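Local structure of hypothetical protein XAC2396 (Xanthomonas axonopodis pv. citri, 2G3W) at residues D37-L45 and T139-M150; T4-L12 and N24-P33. The protein is of unknown function, but has a compact fold built around a variation of the PD-(D/E)XK nuclease motif. All coordinates share one frame; numbering follows the deposited sequence.

Interaction 1: residues D37-L45 and T139-M150; sequences DERLMVRLL and TEALGALIQRGM. With ACT (acetate ion), chain C.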
# COMPACT_ATOMS: atom_id res chain seq x y z
N ASP A 37 4.44 2.02 27.83
CA ASP A 37 3.06 2.43 27.54
C ASP A 37 2.78 2.55 26.04
O ASP A 37 1.75 2.10 25.54
CB ASP A 37 2.76 3.77 28.23
CG ASP A 37 2.71 3.65 29.72
OD1 ASP A 37 2.78 2.53 30.29
OD2 ASP A 37 2.58 4.70 30.35
N GLU A 38 3.71 3.17 25.32
CA GLU A 38 3.65 3.26 23.86
C GLU A 38 3.51 1.86 23.21
O GLU A 38 2.63 1.67 22.39
CB GLU A 38 4.90 3.96 23.32
CG GLU A 38 4.96 4.05 21.79
CD GLU A 38 6.20 4.81 21.26
OE1 GLU A 38 7.16 5.04 22.01
OE2 GLU A 38 6.21 5.20 20.07
N ARG A 39 4.39 0.92 23.54
CA ARG A 39 4.32 -0.44 22.93
C ARG A 39 3.01 -1.10 23.28
O ARG A 39 2.38 -1.73 22.41
CB ARG A 39 5.44 -1.35 23.45
CG ARG A 39 5.62 -2.62 22.59
CD ARG A 39 6.75 -3.46 23.17
NE ARG A 39 7.02 -4.64 22.34
CZ ARG A 39 6.24 -5.71 22.24
NH1 ARG A 39 5.10 -5.79 22.96
NH2 ARG A 39 6.61 -6.71 21.44
N LEU A 40 2.55 -0.95 24.53
CA LEU A 40 1.24 -1.54 24.90
C LEU A 40 0.11 -0.99 24.02
O LEU A 40 -0.77 -1.73 23.54
CB LEU A 40 0.94 -1.32 26.40
CG LEU A 40 -0.29 -2.18 26.71
CD1 LEU A 40 0.03 -3.27 27.66
CD2 LEU A 40 -1.51 -1.37 27.10
N MSE A 41 0.12 0.31 23.78
CA MSE A 41 -0.94 0.92 22.98
C MSE A 41 -0.82 0.53 21.49
O MSE A 41 -1.82 0.41 20.79
CB MSE A 41 -1.01 2.47 23.19
CG MSE A 41 -1.35 2.90 24.64
SE MSE A 41 -3.11 2.28 25.13
CE MSE A 41 -4.12 3.40 23.92
N VAL A 42 0.40 0.30 21.03
CA VAL A 42 0.61 -0.22 19.66
C VAL A 42 0.02 -1.64 19.59
O VAL A 42 -0.62 -1.99 18.57
CB VAL A 42 2.09 -0.23 19.23
CG1 VAL A 42 2.28 -0.95 17.86
CG2 VAL A 42 2.63 1.20 19.08
N ARG A 43 0.18 -2.44 20.66
CA ARG A 43 -0.44 -3.77 20.65
C ARG A 43 -1.97 -3.68 20.64
O ARG A 43 -2.65 -4.44 19.96
CB ARG A 43 -0.08 -4.58 21.89
CG ARG A 43 1.34 -5.09 22.03
CD ARG A 43 1.20 -6.42 22.84
NE ARG A 43 1.15 -6.13 24.29
CZ ARG A 43 0.41 -6.75 25.19
NH1 ARG A 43 -0.48 -7.69 24.86
NH2 ARG A 43 0.51 -6.35 26.46
N LEU A 44 -2.51 -2.76 21.44
CA LEU A 44 -3.95 -2.53 21.43
C LEU A 44 -4.40 -2.07 20.04
O LEU A 44 -5.37 -2.59 19.49
CB LEU A 44 -4.34 -1.51 22.50
CG LEU A 44 -5.84 -1.29 22.63
CD1 LEU A 44 -6.52 -2.60 23.08
CD2 LEU A 44 -6.10 -0.14 23.57
N LEU A 45 -3.71 -1.09 19.47
CA LEU A 45 -4.00 -0.65 18.10
C LEU A 45 -3.92 -1.83 17.10
O LEU A 45 -4.75 -1.92 16.17
CB LEU A 45 -3.06 0.52 17.69
CG LEU A 45 -3.13 1.00 16.23
CD1 LEU A 45 -4.48 1.54 15.85
CD2 LEU A 45 -2.03 2.02 15.94
N THR A 139 2.21 7.16 17.60
CA THR A 139 2.25 6.08 18.57
C THR A 139 2.62 6.62 19.95
O THR A 139 2.06 6.21 20.98
CB THR A 139 3.18 4.90 18.12
OG1 THR A 139 4.50 5.39 17.85
CG2 THR A 139 2.64 4.28 16.82
N GLU A 140 3.54 7.59 19.98
CA GLU A 140 3.95 8.17 21.26
C GLU A 140 2.82 8.98 21.92
O GLU A 140 2.63 8.93 23.14
CB GLU A 140 5.21 9.00 21.07
CG GLU A 140 5.82 9.47 22.38
CD GLU A 140 7.13 10.16 22.14
OE1 GLU A 140 7.61 10.11 20.98
OE2 GLU A 140 7.68 10.75 23.10
N ALA A 141 2.05 9.69 21.09
CA ALA A 141 0.80 10.35 21.53
C ALA A 141 -0.22 9.31 21.98
O ALA A 141 -0.97 9.54 22.94
CB ALA A 141 0.23 11.19 20.39
N LEU A 142 -0.27 8.16 21.31
CA LEU A 142 -1.24 7.12 21.69
C LEU A 142 -0.89 6.50 23.02
O LEU A 142 -1.77 6.22 23.82
CB LEU A 142 -1.39 6.06 20.61
CG LEU A 142 -2.49 5.00 20.70
CD1 LEU A 142 -3.95 5.58 20.79
CD2 LEU A 142 -2.34 4.08 19.49
N GLY A 143 0.40 6.30 23.27
CA GLY A 143 0.86 5.81 24.56
C GLY A 143 0.46 6.72 25.70
O GLY A 143 0.31 6.27 26.82
N ALA A 144 0.29 8.01 25.43
CA ALA A 144 -0.08 8.94 26.50
C ALA A 144 -1.55 8.82 26.89
O ALA A 144 -1.97 9.35 27.92
CB ALA A 144 0.26 10.40 26.09
N LEU A 145 -2.33 8.11 26.07
CA LEU A 145 -3.76 7.93 26.36
C LEU A 145 -4.02 6.66 27.17
O LEU A 145 -5.18 6.33 27.45
CB LEU A 145 -4.57 7.88 25.06
CG LEU A 145 -4.59 9.14 24.17
CD1 LEU A 145 -5.52 8.96 23.00
CD2 LEU A 145 -5.00 10.39 24.94
N ILE A 146 -2.95 5.96 27.55
CA ILE A 146 -3.06 4.73 28.33
C ILE A 146 -3.77 4.97 29.70
O ILE A 146 -3.57 5.98 30.36
CB ILE A 146 -1.70 4.05 28.53
CG1 ILE A 146 -1.87 2.55 28.83
CG2 ILE A 146 -0.89 4.74 29.63
CD1 ILE A 146 -0.55 1.82 28.73
N GLN A 147 -4.64 4.04 30.07
CA GLN A 147 -5.30 4.06 31.38
C GLN A 147 -5.46 2.62 31.84
O GLN A 147 -5.23 1.72 31.08
CB GLN A 147 -6.68 4.72 31.28
CG GLN A 147 -6.66 6.16 30.76
CD GLN A 147 -8.04 6.77 30.77
OE1 GLN A 147 -8.26 7.83 31.34
NE2 GLN A 147 -8.99 6.09 30.14
N ARG A 148 -5.81 2.40 33.11
CA ARG A 148 -6.03 1.03 33.58
C ARG A 148 -7.32 0.44 33.00
O ARG A 148 -7.37 -0.73 32.69
CB ARG A 148 -6.07 0.98 35.11
CG ARG A 148 -4.75 1.31 35.75
CD ARG A 148 -3.80 0.14 35.73
NE ARG A 148 -2.64 0.41 36.57
CZ ARG A 148 -2.36 -0.23 37.71
NH1 ARG A 148 -1.27 0.11 38.39
NH2 ARG A 148 -3.13 -1.22 38.15
N GLY A 149 -8.34 1.28 32.85
CA GLY A 149 -9.61 0.87 32.23
C GLY A 149 -9.94 1.75 31.04
O GLY A 149 -10.34 2.89 31.21
N MSE A 150 -9.79 1.22 29.83
CA MSE A 150 -9.91 2.06 28.62
C MSE A 150 -11.15 1.76 27.81
O MSE A 150 -11.62 0.63 27.77
CB MSE A 150 -8.67 1.90 27.73
CG MSE A 150 -7.37 2.00 28.50
SE MSE A 150 -5.86 1.96 27.32
CE MSE A 150 -5.96 3.76 26.99
C ACT C . -6.75 -2.62 36.70
O ACT C . -5.51 -2.75 36.90
OXT ACT C . -7.42 -2.09 37.61
CH3 ACT C . -7.41 -3.05 35.41
O HOH W 1 2.14 7.00 28.97

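Interaction 2: residues T4-L12 and N24-P33; sequences TATVRRAEL and NHSLTLAQHP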
# COMPACT_ATOMS: atom_id res chain seq x y z
N THR A 4 7.03 -7.01 38.14
CA THR A 4 5.55 -6.83 38.31
C THR A 4 4.81 -6.33 37.05
O THR A 4 4.76 -5.13 36.81
CB THR A 4 5.20 -5.87 39.50
OG1 THR A 4 6.24 -4.90 39.67
CG2 THR A 4 4.98 -6.64 40.79
N ALA A 5 4.23 -7.26 36.28
CA ALA A 5 3.30 -6.89 35.19
C ALA A 5 2.01 -6.23 35.72
O ALA A 5 1.62 -6.46 36.86
CB ALA A 5 2.96 -8.11 34.32
N THR A 6 1.37 -5.38 34.92
CA THR A 6 0.11 -4.77 35.33
C THR A 6 -0.93 -5.01 34.24
O THR A 6 -0.63 -4.84 33.04
CB THR A 6 0.22 -3.24 35.60
OG1 THR A 6 0.45 -2.55 34.39
CG2 THR A 6 1.38 -2.90 36.56
N VAL A 7 -2.13 -5.36 34.66
CA VAL A 7 -3.22 -5.72 33.76
C VAL A 7 -4.11 -4.53 33.46
O VAL A 7 -4.55 -3.83 34.36
CB VAL A 7 -4.14 -6.82 34.36
CG1 VAL A 7 -5.18 -7.24 33.33
CG2 VAL A 7 -3.34 -8.02 34.82
N ARG A 8 -4.38 -4.34 32.18
CA ARG A 8 -5.24 -3.26 31.73
C ARG A 8 -6.47 -3.83 31.06
O ARG A 8 -6.40 -4.88 30.42
CB ARG A 8 -4.48 -2.37 30.75
CG ARG A 8 -3.12 -2.00 31.30
CD ARG A 8 -2.69 -0.68 30.83
NE ARG A 8 -1.41 -0.25 31.37
CZ ARG A 8 -1.26 0.84 32.12
NH1 ARG A 8 -2.32 1.58 32.45
NH2 ARG A 8 -0.05 1.20 32.53
N ARG A 9 -7.58 -3.12 31.18
CA ARG A 9 -8.80 -3.44 30.47
C ARG A 9 -8.95 -2.50 29.28
O ARG A 9 -8.67 -1.31 29.37
CB ARG A 9 -10.02 -3.30 31.40
CG ARG A 9 -10.18 -4.38 32.48
CD ARG A 9 -11.53 -4.19 33.19
NE ARG A 9 -11.88 -5.24 34.15
CZ ARG A 9 -11.89 -5.08 35.48
NH1 ARG A 9 -11.57 -3.91 36.03
NH2 ARG A 9 -12.24 -6.09 36.26
N ALA A 10 -9.44 -3.04 28.17
CA ALA A 10 -9.71 -2.21 27.01
C ALA A 10 -11.00 -2.65 26.35
O ALA A 10 -11.17 -3.81 26.04
CB ALA A 10 -8.56 -2.30 26.03
N GLU A 11 -11.91 -1.70 26.17
CA GLU A 11 -13.13 -1.96 25.41
C GLU A 11 -12.99 -1.25 24.07
O GLU A 11 -12.73 -0.03 24.02
CB GLU A 11 -14.36 -1.48 26.16
CG GLU A 11 -14.40 -1.88 27.64
CD GLU A 11 -14.68 -3.38 27.89
OE1 GLU A 11 -15.52 -3.98 27.17
OE2 GLU A 11 -14.07 -3.95 28.83
N LEU A 12 -13.14 -2.01 22.99
CA LEU A 12 -13.04 -1.44 21.64
C LEU A 12 -14.35 -1.55 20.89
O LEU A 12 -14.88 -2.65 20.69
CB LEU A 12 -11.92 -2.13 20.85
CG LEU A 12 -10.49 -2.20 21.42
CD1 LEU A 12 -9.58 -3.00 20.52
CD2 LEU A 12 -9.94 -0.79 21.64
N ASN A 24 -17.67 -5.36 18.85
CA ASN A 24 -17.22 -4.92 20.17
C ASN A 24 -16.34 -5.95 20.86
O ASN A 24 -16.68 -7.14 20.91
CB ASN A 24 -18.41 -4.60 21.08
CG ASN A 24 -17.99 -3.80 22.30
OD1 ASN A 24 -17.69 -4.37 23.36
ND2 ASN A 24 -17.93 -2.48 22.15
N HIS A 25 -15.22 -5.47 21.41
CA HIS A 25 -14.23 -6.32 22.05
C HIS A 25 -13.89 -5.86 23.46
O HIS A 25 -13.45 -4.73 23.67
CB HIS A 25 -12.94 -6.38 21.22
CG HIS A 25 -13.11 -7.08 19.92
ND1 HIS A 25 -12.92 -8.44 19.78
CD2 HIS A 25 -13.50 -6.63 18.70
CE1 HIS A 25 -13.15 -8.78 18.52
NE2 HIS A 25 -13.50 -7.70 17.85
N SER A 26 -14.11 -6.76 24.42
CA SER A 26 -13.70 -6.57 25.79
C SER A 26 -12.36 -7.27 25.99
O SER A 26 -12.29 -8.50 25.99
CB SER A 26 -14.75 -7.18 26.72
OG SER A 26 -14.46 -6.87 28.06
N LEU A 27 -11.30 -6.47 26.13
CA LEU A 27 -9.96 -7.00 26.19
C LEU A 27 -9.28 -6.80 27.55
O LEU A 27 -9.61 -5.88 28.28
CB LEU A 27 -9.09 -6.33 25.10
CG LEU A 27 -9.56 -6.51 23.65
CD1 LEU A 27 -8.59 -5.82 22.76
CD2 LEU A 27 -9.71 -7.97 23.26
N THR A 28 -8.30 -7.66 27.81
CA THR A 28 -7.41 -7.62 28.95
C THR A 28 -6.00 -7.75 28.41
O THR A 28 -5.74 -8.62 27.56
CB THR A 28 -7.77 -8.81 29.88
OG1 THR A 28 -8.80 -8.38 30.77
CG2 THR A 28 -6.57 -9.33 30.67
N LEU A 29 -5.11 -6.85 28.84
CA LEU A 29 -3.72 -6.84 28.41
C LEU A 29 -2.81 -6.80 29.60
O LEU A 29 -2.94 -5.92 30.46
CB LEU A 29 -3.39 -5.62 27.50
CG LEU A 29 -4.07 -5.46 26.15
CD1 LEU A 29 -5.36 -4.67 26.35
CD2 LEU A 29 -3.10 -4.72 25.22
N ALA A 30 -1.92 -7.79 29.68
CA ALA A 30 -0.91 -7.82 30.74
C ALA A 30 0.27 -7.01 30.23
O ALA A 30 0.86 -7.40 29.25
CB ALA A 30 -0.48 -9.24 31.04
N GLN A 31 0.60 -5.91 30.87
CA GLN A 31 1.76 -5.10 30.45
C GLN A 31 3.04 -5.59 31.13
O GLN A 31 3.21 -5.43 32.34
CB GLN A 31 1.55 -3.62 30.77
CG GLN A 31 2.71 -2.74 30.27
CD GLN A 31 2.38 -1.26 30.34
OE1 GLN A 31 1.33 -0.86 30.82
NE2 GLN A 31 3.30 -0.43 29.84
N HIS A 32 3.93 -6.19 30.34
CA HIS A 32 5.21 -6.72 30.84
C HIS A 32 6.01 -5.57 31.47
O HIS A 32 5.90 -4.44 31.01
CB HIS A 32 5.98 -7.35 29.67
CG HIS A 32 7.28 -8.00 30.05
ND1 HIS A 32 7.39 -9.33 30.38
CD2 HIS A 32 8.53 -7.49 30.14
CE1 HIS A 32 8.64 -9.61 30.68
NE2 HIS A 32 9.36 -8.51 30.54
N PRO A 33 6.79 -5.84 32.53
CA PRO A 33 7.63 -4.78 33.08
C PRO A 33 8.58 -4.11 32.07
O PRO A 33 8.90 -2.95 32.23
CB PRO A 33 8.41 -5.49 34.19
CG PRO A 33 7.57 -6.65 34.55
CD PRO A 33 6.92 -7.10 33.30
O HOH W 2 -12.25 -5.88 29.26

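Interaction 1: residues D37-L45 and T139-M150
Met41 and Ile146 meet because of how their chains turn. Met41, present as selenomethionine, starts with CG beside its backbone N and then bends twice more (chi2 -63°, chi3 -67°). This brings the chain against Leu142, Gly143, Ile146 and Met150. Met41 CG packs 3.7 Å from Gly143 CA, and Met41 SE lies 3.9 Å from Ile146 CG1. The same SE faces the SE of selenomethionine Met150 at 3.5 Å, the two chains reaching toward each other. The extended chain of Ile146, CG1 anti to the backbone N, carries CD1 to Leu40 CD2 at 3.7 Å, while its CG2 lies against Asp37 OD2. The side chains of Leu142 and Leu45 cross obliquely, Leu142 CD2 4.1 Å from Leu45 CB.

Gly143 is the point of closest backbone approach: its CA is 3.8 Å from Glu38 CA, with no side chain between them. A water donates to both Asp37 OD2 and Gly143 O and so bridges the two segments. Asp37 OD1 is held by Gln31. Glu38 runs out extended, placing OE2 2.8 Å from Thr139 OG1, a hydroxyl that also has Ser136 O as a partner.

The axes of 37-45 and 139-143 cross at 99°, 7.8 Å apart at closest approach. Residues 143-146 form a type I turn that leads from the helix toward strand 149-157. Leu40 and Leu44 also pack on strand 6-16 and strand 21-31. Leu45 and Leu142 both touch Met163 of strand 160-165, so the two helices cross while both lie against the same sheet.

Interaction 2: residues T4-L12 and N24-P33
Arg8 reaches along the neighbouring strand to Gln31, two residues beyond its backbone partner. Arg8 CB sits 3.9 Å from Leu29 O, and CG is still beside that oxygen. A twist at chi2 (-149°) turns the chain on, and Arg8 CD comes 4.0 Å from Gln31 OE1. Arg8 NE then donates to Gln31 OE1 at 2.9 Å, almost in line with its C=O bond. Arg8 NH2 donates to the same Gln31 OE1 at 3.0 Å. The oxygen is thus gripped side-on, lying in the guanidinium plane, though the guanidinium and amide planes stand 49° apart. NH1 makes a weak bond to Gln147 O. The amide nitrogen of Gln31, NE2, donates to Glu35 O and Asp37 OD1, which fixes how the amide is turned.

The backbones form the antiparallel beta hairpin of strands 6-16 and 21-31. Thr6, Arg8, Ala10 and Leu12 pair with Gln31, Leu29, Leu27 and His25, each by two hydrogen bonds. On the face with Arg8, Leu12 CD1 packs 3.7 Å from Leu27 CD1, and Ala10 CB lies 4.0 Å from Leu29 CD1. Leu44 of helix 37-49 covers Ala10 and Leu27. On the other face, Val7 CG1 meets Thr28 CG2, and a water links Glu11 OE2, Ser26 OG and Leu27 O.

Overall arrangement
From the N terminus, interaction 2 comes first. It closes the hairpin, with 11 residues between its segments, mostly the continuing strands and the turn at 17-20. The chain then passes from strand 21-31 into helix 37-49, which opens interaction 1. That contact closes a much longer loop, with 93 residues between its segments. The two are in series, neither nested nor crossed. They touch directly: Arg9 and Arg148 probably share a backbone hydrogen bond, as do Arg9 and Met150, so strand 149-157 lies beside strand 6-16. Ile146 also packs on Arg8. Together they tie the hairpin at one edge of the mixed sheet to helices 37-49 and 136-143.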